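Local coordinates for protein HRI1 (Saccharomyces cerevisiae, PDB 3RBY) that is of unknown function and non-essential in yeast, but interacts with HRR25 and may interact with SEC72, at residues L6-F11 and E128-V133; T21-S26 and S35-V40; K217-Y222 and L236-I241. All blocks are in the same frame, centred on the assembly; numbering follows the deposited sequence.

Contacts 1 and 2 share the larger antiparallel sheet of the chain, and contact 3 belongs to the smaller one. Strand 4-12, one half of contact 1, lies next to strand 24-27 of contact 2, and the two contact centres are 10 Å apart. They touch directly: E128 OE2 forms a salt bridge with R37 NH1 at 2.8 Å, and L6 O probably accepts a hydrogen bond from S25 N. A triethylene glycol, probably from the crystallisation liquor, lies close to both F11 and S25. Both contacts also reach the second subunit. Contact 3 is separate, its nearest atoms about 9 Å from contact 2 and about 17 Å from contact 1.

Contact 1. Residues L6-F11 and E128-V133; sequences LKRLLF and EMWQPV. Unlike the reference sequence in segment 128-133: M129 (reference Leu).
L6-F11 and E128-V133 pair through four backbone hydrogen bonds. K7 and Q131 exchange two of them, with K7 N to Q131 O and Q131 N to K7 O both at 2.8 Å and nearly straight. L9 N then donates to M129 O, and M129 N to L10 O at a longer 3.1 Å. Between R8, opposite W130, and L10, opposite M129, the register slips by one residue. The extra residue, L9, makes this a beta bulge in the antiparallel ladder joining strand 4-12 to strand 124-132, neighbours in the larger sheet of this beta-barrel protein.

The apolar packing on the face of L6, R8 and W130 centres on the indole. R8 CB stands over one face of the six-membered ring, 3.8 Å from its centroid, in a CH-pi contact displaced toward the rim. R8 CG is anti to the backbone N (chi1 -173°), the chain continuing toward E128. L6 CB reaches W130 CE3 at 3.7 Å, the two side chains crossing at about a right angle. On the other face of the sheet L10 and M129 lie side by side. The bulge residue L9 sends CD1 to Q131 CB, 3.7 Å away. L9 and M129 also pack on the second subunit.

E128 OE2, whose main partner is R37 in a salt bridge, also lies 3.4 Å from R8 NE, well out of the guanidinium plane, so this second pairing rests on charge alone; R8 has further salt bridges to E19 and E52. The E128 chain runs beside F11, with CG 3.4 Å from F11 CD1. W130 NE1 is satisfied by E110.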
loop_
_atom_site.group_PDB
_atom_site.type_symbol
_atom_site.label_atom_id
_atom_site.label_comp_id
_atom_site.label_asym_id
_atom_site.label_seq_id
_atom_site.Cartn_x
_atom_site.Cartn_y
_atom_site.Cartn_z
ATOM N N LEU A 6 -0.293 -5.288 -9.635
ATOM C CA LEU A 6 0.032 -5.254 -8.205
ATOM C C LEU A 6 1.384 -4.607 -7.867
ATOM O O LEU A 6 2.393 -4.842 -8.539
ATOM C CB LEU A 6 -0.053 -6.652 -7.597
ATOM C CG LEU A 6 -1.436 -7.257 -7.863
ATOM C CD1 LEU A 6 -1.358 -8.149 -9.085
ATOM C CD2 LEU A 6 -1.962 -8.035 -6.654
ATOM N N LYS A 7 1.382 -3.793 -6.812
ATOM C CA LYS A 7 2.578 -3.113 -6.338
ATOM C C LYS A 7 3.055 -3.858 -5.096
ATOM O O LYS A 7 2.261 -4.096 -4.173
ATOM C CB LYS A 7 2.243 -1.667 -5.999
ATOM C CG LYS A 7 3.452 -0.768 -5.802
ATOM C CD LYS A 7 3.942 -0.762 -4.354
ATOM C CE LYS A 7 5.332 -0.099 -4.271
ATOM N NZ LYS A 7 5.889 -0.074 -2.881
ATOM N N ARG A 8 4.319 -4.280 -5.075
ATOM C CA ARG A 8 4.788 -5.018 -3.907
ATOM C C ARG A 8 5.044 -4.056 -2.749
ATOM O O ARG A 8 5.640 -2.996 -2.948
ATOM C CB ARG A 8 6.036 -5.856 -4.203
ATOM C CG ARG A 8 6.391 -6.741 -3.026
ATOM C CD ARG A 8 7.222 -7.956 -3.387
ATOM N NE ARG A 8 8.555 -7.631 -3.899
ATOM C CZ ARG A 8 9.563 -7.231 -3.141
ATOM N NH1 ARG A 8 9.368 -7.079 -1.841
ATOM N NH2 ARG A 8 10.755 -6.961 -3.669
ATOM N N LEU A 9 4.580 -4.445 -1.557
ATOM C CA LEU A 9 4.658 -3.628 -0.339
ATOM C C LEU A 9 5.777 -4.082 0.587
ATOM O O LEU A 9 6.342 -3.272 1.323
ATOM C CB LEU A 9 3.342 -3.689 0.440
ATOM C CG LEU A 9 2.120 -3.134 -0.286
ATOM C CD1 LEU A 9 0.832 -3.438 0.501
ATOM C CD2 LEU A 9 2.295 -1.635 -0.536
ATOM N N LEU A 10 6.064 -5.383 0.579
ATOM C CA LEU A 10 7.191 -5.907 1.339
ATOM C C LEU A 10 7.592 -7.287 0.870
ATOM O O LEU A 10 6.768 -8.033 0.331
ATOM C CB LEU A 10 6.909 -5.921 2.851
ATOM C CG LEU A 10 6.063 -7.042 3.449
ATOM C CD1 LEU A 10 6.888 -8.323 3.646
ATOM C CD2 LEU A 10 5.485 -6.588 4.778
ATOM N N PHE A 11 8.866 -7.598 1.091
ATOM C CA PHE A 11 9.464 -8.909 0.866
ATOM C C PHE A 11 10.049 -9.353 2.213
ATOM O O PHE A 11 10.678 -8.550 2.913
ATOM C CB PHE A 11 10.600 -8.777 -0.158
ATOM C CG PHE A 11 11.150 -10.090 -0.644
ATOM C CD1 PHE A 11 10.409 -11.259 -0.530
ATOM C CD2 PHE A 11 12.412 -10.159 -1.212
ATOM C CE1 PHE A 11 10.920 -12.474 -0.971
ATOM C CE2 PHE A 11 12.929 -11.375 -1.661
ATOM C CZ PHE A 11 12.178 -12.531 -1.535
ATOM N N GLU A 128 5.472 -12.218 0.639
ATOM C CA GLU A 128 5.398 -10.955 -0.062
ATOM C C GLU A 128 4.004 -10.414 0.072
ATOM O O GLU A 128 3.034 -11.149 -0.093
ATOM C CB GLU A 128 5.764 -11.140 -1.531
ATOM C CG GLU A 128 7.251 -11.205 -1.723
ATOM C CD GLU A 128 7.646 -11.751 -3.067
ATOM O OE1 GLU A 128 7.686 -12.992 -3.192
ATOM O OE2 GLU A 128 7.919 -10.954 -3.992
ATOM N N MET A 129 3.908 -9.126 0.382
ATOM C CA MET A 129 2.618 -8.470 0.477
ATOM C C MET A 129 2.380 -7.622 -0.762
ATOM O O MET A 129 3.267 -6.869 -1.194
ATOM C CB MET A 129 2.558 -7.626 1.742
ATOM C CG MET A 129 1.296 -7.837 2.568
ATOM S SD MET A 129 1.069 -9.558 3.024
ATOM C CE MET A 129 2.724 -9.908 3.526
ATOM N N TRP A 130 1.177 -7.745 -1.323
ATOM C CA TRP A 130 0.849 -7.087 -2.583
ATOM C C TRP A 130 -0.354 -6.172 -2.495
ATOM O O TRP A 130 -1.397 -6.542 -1.938
ATOM C CB TRP A 130 0.593 -8.109 -3.704
ATOM C CG TRP A 130 1.782 -8.934 -4.021
ATOM C CD1 TRP A 130 2.112 -10.141 -3.467
ATOM C CD2 TRP A 130 2.834 -8.614 -4.944
ATOM N NE1 TRP A 130 3.296 -10.596 -4.000
ATOM C CE2 TRP A 130 3.765 -9.680 -4.904
ATOM C CE3 TRP A 130 3.076 -7.537 -5.805
ATOM C CZ2 TRP A 130 4.916 -9.698 -5.692
ATOM C CZ3 TRP A 130 4.218 -7.552 -6.580
ATOM C CH2 TRP A 130 5.123 -8.630 -6.526
ATOM N N GLN A 131 -0.196 -4.996 -3.101
ATOM C CA GLN A 131 -1.252 -4.013 -3.187
ATOM C C GLN A 131 -1.816 -3.936 -4.617
ATOM O O GLN A 131 -1.127 -3.498 -5.543
ATOM C CB GLN A 131 -0.723 -2.638 -2.775
ATOM C CG GLN A 131 -1.770 -1.546 -2.954
ATOM C CD GLN A 131 -2.907 -1.683 -1.959
ATOM O OE1 GLN A 131 -2.717 -1.432 -0.759
ATOM N NE2 GLN A 131 -4.087 -2.097 -2.436
ATOM N N PRO A 132 -3.068 -4.379 -4.803
ATOM C CA PRO A 132 -3.717 -4.166 -6.101
ATOM C C PRO A 132 -3.936 -2.682 -6.293
ATOM O O PRO A 132 -4.365 -1.964 -5.367
ATOM C CB PRO A 132 -5.077 -4.873 -5.951
ATOM C CG PRO A 132 -4.888 -5.828 -4.775
ATOM C CD PRO A 132 -3.908 -5.147 -3.864
ATOM N N VAL A 133 -3.679 -2.233 -7.509
ATOM C CA VAL A 133 -3.671 -0.824 -7.827
ATOM C C VAL A 133 -4.519 -0.627 -9.105
ATOM O O VAL A 133 -4.781 -1.595 -9.837
ATOM C CB VAL A 133 -2.178 -0.379 -7.914
ATOM C CG1 VAL A 133 -1.751 0.003 -9.313
ATOM C CG2 VAL A 133 -1.867 0.709 -6.891
#

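Contact 2. Residues T21-S26 and S35-V40; sequences TFTLSS and SLRPFV
T21-S26 and S35-V40 run antiparallel, and their short strands 24-26 and 35-38 make an angle of 167°. L24 and L36 form a hydrogen-bonded pair, though both of its bonds are weak, L24 N to L36 O and L36 N to L24 O each measuring 3.4 Å. Farther from the hairpin turn, F22 N donates to P38 O at 2.9 Å.

Among the side chains, S25 and S35 meet hydroxyl to hydroxyl, OG to OG at 2.8 Å. The S35 OG is also gripped from its own strand by R37, whose NE and NH2 both donate to it, at 3.0 and 3.1 Å, with the oxygen in the guanidinium plane. This side-on grip probably fixes the rotation of the guanidinium, whose NH1 turns to E128. T23 lies across the arginine chain: its OG1 is 3.1 Å from R37 CB, and its CG2 is beside NE. With OG1 anti to its carbonyl carbon (chi1 -69°), T23 also donates to T21 OG1, which is bonded to E19. V40 CG2 covers the backbone of T21 and the CB of F22.

The segments carry the two arms of the beta hairpin 24-27/33-38, flanked in the sheet by strand 4-12 beside the first arm and strand 51-57 beside the second. L24, L36 and P38 face strand 192-199 of the other sheet, where R196 makes a cation-pi contact with F22.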
loop_
_atom_site.group_PDB
_atom_site.type_symbol
_atom_site.label_atom_id
_atom_site.label_comp_id
_atom_site.label_asym_id
_atom_site.label_seq_id
_atom_site.Cartn_x
_atom_site.Cartn_y
_atom_site.Cartn_z
ATOM N N THR A 21 12.669 -2.257 -3.381
ATOM C CA THR A 21 12.342 -2.118 -4.807
ATOM C C THR A 21 11.096 -1.280 -5.059
ATOM O O THR A 21 10.299 -1.043 -4.135
ATOM C CB THR A 21 12.032 -3.484 -5.427
ATOM O OG1 THR A 21 10.756 -3.934 -4.952
ATOM C CG2 THR A 21 13.080 -4.519 -5.048
ATOM N N PHE A 22 10.866 -0.970 -6.331
ATOM C CA PHE A 22 9.609 -0.404 -6.801
ATOM C C PHE A 22 8.991 -1.453 -7.733
ATOM O O PHE A 22 8.891 -1.243 -8.942
ATOM C CB PHE A 22 9.847 0.905 -7.551
ATOM C CG PHE A 22 8.601 1.505 -8.136
ATOM C CD1 PHE A 22 8.679 2.520 -9.073
ATOM C CD2 PHE A 22 7.351 1.051 -7.749
ATOM C CE1 PHE A 22 7.533 3.074 -9.613
ATOM C CE2 PHE A 22 6.202 1.601 -8.286
ATOM C CZ PHE A 22 6.293 2.613 -9.218
ATOM N N THR A 23 8.594 -2.588 -7.158
ATOM C CA THR A 23 8.121 -3.734 -7.903
ATOM C C THR A 23 6.644 -3.610 -8.310
ATOM O O THR A 23 5.765 -3.304 -7.485
ATOM C CB THR A 23 8.312 -5.013 -7.086
ATOM O OG1 THR A 23 9.708 -5.287 -6.986
ATOM C CG2 THR A 23 7.592 -6.217 -7.753
ATOM N N LEU A 24 6.381 -3.879 -9.583
ATOM C CA LEU A 24 5.028 -3.967 -10.106
ATOM C C LEU A 24 4.919 -5.311 -10.817
ATOM O O LEU A 24 5.803 -5.668 -11.611
ATOM C CB LEU A 24 4.752 -2.831 -11.104
ATOM C CG LEU A 24 4.448 -1.420 -10.570
ATOM C CD1 LEU A 24 4.242 -0.422 -11.692
ATOM C CD2 LEU A 24 3.223 -1.418 -9.671
ATOM N N SER A 25 3.854 -6.060 -10.537
ATOM C CA SER A 25 3.550 -7.267 -11.316
ATOM C C SER A 25 2.328 -7.040 -12.193
ATOM O O SER A 25 1.268 -6.630 -11.706
ATOM C CB SER A 25 3.337 -8.476 -10.411
ATOM O OG SER A 25 4.540 -8.852 -9.744
ATOM N N SER A 26 2.488 -7.290 -13.494
ATOM C CA SER A 26 1.385 -7.178 -14.438
ATOM C C SER A 26 0.850 -8.561 -14.814
ATOM O O SER A 26 1.596 -9.415 -15.323
ATOM C CB SER A 26 1.825 -6.446 -15.713
ATOM O OG SER A 26 2.507 -5.243 -15.420
ATOM N N SER A 35 7.090 -9.350 -14.001
ATOM C CA SER A 35 7.350 -8.679 -12.738
ATOM C C SER A 35 8.737 -8.033 -12.770
ATOM O O SER A 35 9.747 -8.742 -12.811
ATOM C CB SER A 35 7.229 -9.665 -11.565
ATOM O OG SER A 35 7.291 -8.999 -10.311
ATOM N N LEU A 36 8.785 -6.695 -12.785
ATOM C CA LEU A 36 10.054 -5.954 -12.795
ATOM C C LEU A 36 10.315 -5.422 -11.392
ATOM O O LEU A 36 9.408 -4.857 -10.763
ATOM C CB LEU A 36 10.026 -4.812 -13.812
ATOM C CG LEU A 36 9.764 -5.279 -15.245
ATOM C CD1 LEU A 36 9.796 -4.111 -16.242
ATOM C CD2 LEU A 36 10.771 -6.367 -15.634
ATOM N N ARG A 37 11.534 -5.624 -10.883
ATOM C CA ARG A 37 11.829 -5.284 -9.479
ATOM C C ARG A 37 13.044 -4.361 -9.314
ATOM O O ARG A 37 13.994 -4.685 -8.598
ATOM C CB ARG A 37 11.952 -6.568 -8.643
ATOM C CG ARG A 37 10.787 -7.559 -8.952
ATOM C CD ARG A 37 10.583 -8.683 -7.927
ATOM N NE ARG A 37 9.303 -9.343 -8.173
ATOM C CZ ARG A 37 8.760 -10.304 -7.429
ATOM N NH1 ARG A 37 9.385 -10.763 -6.355
ATOM N NH2 ARG A 37 7.569 -10.801 -7.762
ATOM N N PRO A 38 13.001 -3.190 -9.963
ATOM C CA PRO A 38 14.137 -2.255 -9.899
ATOM C C PRO A 38 14.347 -1.781 -8.466
ATOM O O PRO A 38 13.358 -1.519 -7.782
ATOM C CB PRO A 38 13.675 -1.085 -10.779
ATOM C CG PRO A 38 12.172 -1.121 -10.676
ATOM C CD PRO A 38 11.791 -2.571 -10.534
ATOM N N PHE A 39 15.593 -1.699 -8.004
ATOM C CA PHE A 39 15.877 -1.080 -6.702
ATOM C C PHE A 39 15.517 0.400 -6.724
ATOM O O PHE A 39 15.615 1.051 -7.778
ATOM C CB PHE A 39 17.363 -1.186 -6.369
ATOM C CG PHE A 39 17.833 -2.581 -6.136
ATOM C CD1 PHE A 39 18.760 -3.165 -6.988
ATOM C CD2 PHE A 39 17.349 -3.312 -5.057
ATOM C CE1 PHE A 39 19.202 -4.463 -6.751
ATOM C CE2 PHE A 39 17.771 -4.601 -4.818
ATOM C CZ PHE A 39 18.700 -5.184 -5.656
ATOM N N VAL A 40 15.119 0.937 -5.570
ATOM C CA VAL A 40 14.825 2.373 -5.470
ATOM C C VAL A 40 16.116 3.156 -5.254
ATOM O O VAL A 40 16.350 4.195 -5.903
ATOM C CB VAL A 40 13.855 2.694 -4.330
ATOM C CG1 VAL A 40 13.691 4.196 -4.205
ATOM C CG2 VAL A 40 12.496 2.019 -4.579
#

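Contact 3. Residues K217-Y222 and L236-I241; sequences KIPQSY and LNWEVI
W238 presents one face of its indole to P219 and its N-H edge to K217. P219 CD sits over the five-membered ring, 3.5 Å from the centroid and 12° off the normal, a CH-pi contact; CG of the same proline lies above the CG-CD1 side of the ring. At the edge, NE1 donates to K217 O at 2.9 Å. The bond is bent, with an angle of 138° at the hydrogen and the oxygen lying 24° out of the ring plane. I218 CA approaches obliquely, and its CG1 lies 4.2 Å from W238 CZ2.

The indole joins strand 236-244 of the smaller antiparallel sheet to the loop between strands 205-211 and 230-233, whose residues K217 to P219 pack against the ring. W238 CG is anti to its carbonyl carbon, beside the backbone N, and the indole beyond it reaches the loop. P219 and W238 also meet strand 156-161, through L159 and V161 respectively. A leucine in place of W238 would probably leave K217 O without its indole donor and P219 without the flat surface on which it rests.

Beyond the ring, K217 and L236 cross at about a right angle and touch through their CB atoms, 4.0 Å apart. The lysine chain carries its charged end away from the strand to a salt bridge with E214. L236 packs against V161 as well, and K217, I218 and L236 all touch L181 of strand 176-183.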
loop_
_atom_site.group_PDB
_atom_site.type_symbol
_atom_site.label_atom_id
_atom_site.label_comp_id
_atom_site.label_asym_id
_atom_site.label_seq_id
_atom_site.Cartn_x
_atom_site.Cartn_y
_atom_site.Cartn_z
ATOM N N LYS A 217 13.854 -1.553 -29.846
ATOM C CA LYS A 217 13.267 -2.676 -30.587
ATOM C C LYS A 217 12.008 -3.188 -29.875
ATOM O O LYS A 217 11.451 -4.223 -30.253
ATOM C CB LYS A 217 14.264 -3.824 -30.754
ATOM C CG LYS A 217 15.425 -3.581 -31.722
ATOM C CD LYS A 217 16.389 -4.789 -31.656
ATOM C CE LYS A 217 17.421 -4.817 -32.793
ATOM N NZ LYS A 217 18.697 -4.126 -32.444
ATOM N N ILE A 218 11.581 -2.469 -28.839
ATOM C CA ILE A 218 10.363 -2.798 -28.112
ATOM C C ILE A 218 9.250 -1.817 -28.446
ATOM O O ILE A 218 9.407 -0.601 -28.273
ATOM C CB ILE A 218 10.591 -2.772 -26.610
ATOM C CG1 ILE A 218 11.864 -3.550 -26.272
ATOM C CG2 ILE A 218 9.385 -3.333 -25.902
ATOM C CD1 ILE A 218 12.037 -3.831 -24.792
ATOM N N PRO A 219 8.113 -2.338 -28.926
ATOM C CA PRO A 219 7.014 -1.459 -29.358
ATOM C C PRO A 219 6.506 -0.629 -28.164
ATOM O O PRO A 219 6.457 -1.140 -27.037
ATOM C CB PRO A 219 5.949 -2.443 -29.861
ATOM C CG PRO A 219 6.702 -3.755 -30.106
ATOM C CD PRO A 219 7.777 -3.768 -29.050
ATOM N N GLN A 220 6.165 0.634 -28.415
ATOM C CA GLN A 220 5.845 1.588 -27.358
ATOM C C GLN A 220 4.462 2.203 -27.576
ATOM O O GLN A 220 4.038 3.079 -26.824
ATOM C CB GLN A 220 6.908 2.716 -27.316
ATOM C CG GLN A 220 8.299 2.292 -26.813
ATOM C CD GLN A 220 9.445 3.041 -27.514
ATOM O OE1 GLN A 220 9.333 4.240 -27.835
ATOM N NE2 GLN A 220 10.553 2.331 -27.752
ATOM N N SER A 221 3.772 1.760 -28.621
ATOM C CA SER A 221 2.439 2.264 -28.936
ATOM C C SER A 221 1.552 1.092 -29.341
ATOM O O SER A 221 1.973 0.229 -30.122
ATOM C CB SER A 221 2.505 3.282 -30.080
ATOM O OG SER A 221 1.216 3.561 -30.612
ATOM N N TYR A 222 0.325 1.062 -28.833
ATOM C CA TYR A 222 -0.523 -0.110 -29.017
ATOM C C TYR A 222 -1.856 0.279 -29.629
ATOM O O TYR A 222 -2.831 -0.478 -29.587
ATOM C CB TYR A 222 -0.667 -0.825 -27.681
ATOM C CG TYR A 222 0.666 -0.817 -26.976
ATOM C CD1 TYR A 222 0.959 0.137 -26.015
ATOM C CD2 TYR A 222 1.669 -1.704 -27.344
ATOM C CE1 TYR A 222 2.193 0.173 -25.401
ATOM C CE2 TYR A 222 2.901 -1.679 -26.741
ATOM C CZ TYR A 222 3.163 -0.740 -25.769
ATOM O OH TYR A 222 4.406 -0.720 -25.160
ATOM N N LEU A 236 12.886 -5.878 -35.421
ATOM C CA LEU A 236 12.379 -6.930 -34.531
ATOM C C LEU A 236 10.848 -7.068 -34.624
ATOM O O LEU A 236 10.101 -6.095 -34.437
ATOM C CB LEU A 236 12.792 -6.673 -33.086
ATOM C CG LEU A 236 13.550 -7.793 -32.360
ATOM C CD1 LEU A 236 12.891 -8.116 -31.044
ATOM C CD2 LEU A 236 13.681 -9.055 -33.195
ATOM N N ASN A 237 10.392 -8.282 -34.928
ATOM C CA ASN A 237 8.962 -8.560 -35.046
ATOM C C ASN A 237 8.354 -9.027 -33.732
ATOM O O ASN A 237 8.935 -9.838 -33.007
ATOM C CB ASN A 237 8.702 -9.594 -36.133
ATOM C CG ASN A 237 9.049 -9.081 -37.514
ATOM O OD1 ASN A 237 9.290 -7.887 -37.698
ATOM N ND2 ASN A 237 9.069 -9.977 -38.496
ATOM N N TRP A 238 7.190 -8.482 -33.425
ATOM C CA TRP A 238 6.419 -8.944 -32.294
ATOM C C TRP A 238 5.054 -9.299 -32.813
ATOM O O TRP A 238 4.583 -8.691 -33.778
ATOM C CB TRP A 238 6.263 -7.837 -31.263
ATOM C CG TRP A 238 7.559 -7.364 -30.718
ATOM C CD1 TRP A 238 8.537 -6.670 -31.387
ATOM C CD2 TRP A 238 8.030 -7.541 -29.380
ATOM N NE1 TRP A 238 9.594 -6.417 -30.540
ATOM C CE2 TRP A 238 9.307 -6.935 -29.301
ATOM C CE3 TRP A 238 7.501 -8.154 -28.242
ATOM C CZ2 TRP A 238 10.056 -6.919 -28.118
ATOM C CZ3 TRP A 238 8.244 -8.151 -27.071
ATOM C CH2 TRP A 238 9.511 -7.534 -27.017
ATOM N N GLU A 239 4.419 -10.266 -32.155
ATOM C CA GLU A 239 3.039 -10.629 -32.441
ATOM C C GLU A 239 2.153 -10.182 -31.277
ATOM O O GLU A 239 2.489 -10.402 -30.106
ATOM C CB GLU A 239 2.929 -12.150 -32.639
ATOM C CG GLU A 239 1.591 -12.609 -33.222
ATOM C CD GLU A 239 1.362 -14.118 -33.079
ATOM O OE1 GLU A 239 0.192 -14.561 -33.242
ATOM O OE2 GLU A 239 2.345 -14.854 -32.790
ATOM N N VAL A 240 1.037 -9.535 -31.592
ATOM C CA VAL A 240 0.022 -9.221 -30.586
ATOM C C VAL A 240 -0.730 -10.503 -30.236
ATOM O O VAL A 240 -1.590 -10.947 -31.009
ATOM C CB VAL A 240 -1.013 -8.220 -31.122
ATOM C CG1 VAL A 240 -2.158 -8.067 -30.112
ATOM C CG2 VAL A 240 -0.361 -6.869 -31.438
ATOM N N ILE A 241 -0.427 -11.107 -29.092
ATOM C CA ILE A 241 -1.075 -12.385 -28.744
ATOM C C ILE A 241 -2.309 -12.203 -27.860
ATOM O O ILE A 241 -3.010 -13.170 -27.517
ATOM C CB ILE A 241 -0.088 -13.350 -28.074
ATOM C CG1 ILE A 241 0.331 -12.795 -26.701
ATOM C CG2 ILE A 241 1.124 -13.571 -28.973
ATOM C CD1 ILE A 241 1.199 -13.752 -25.850
#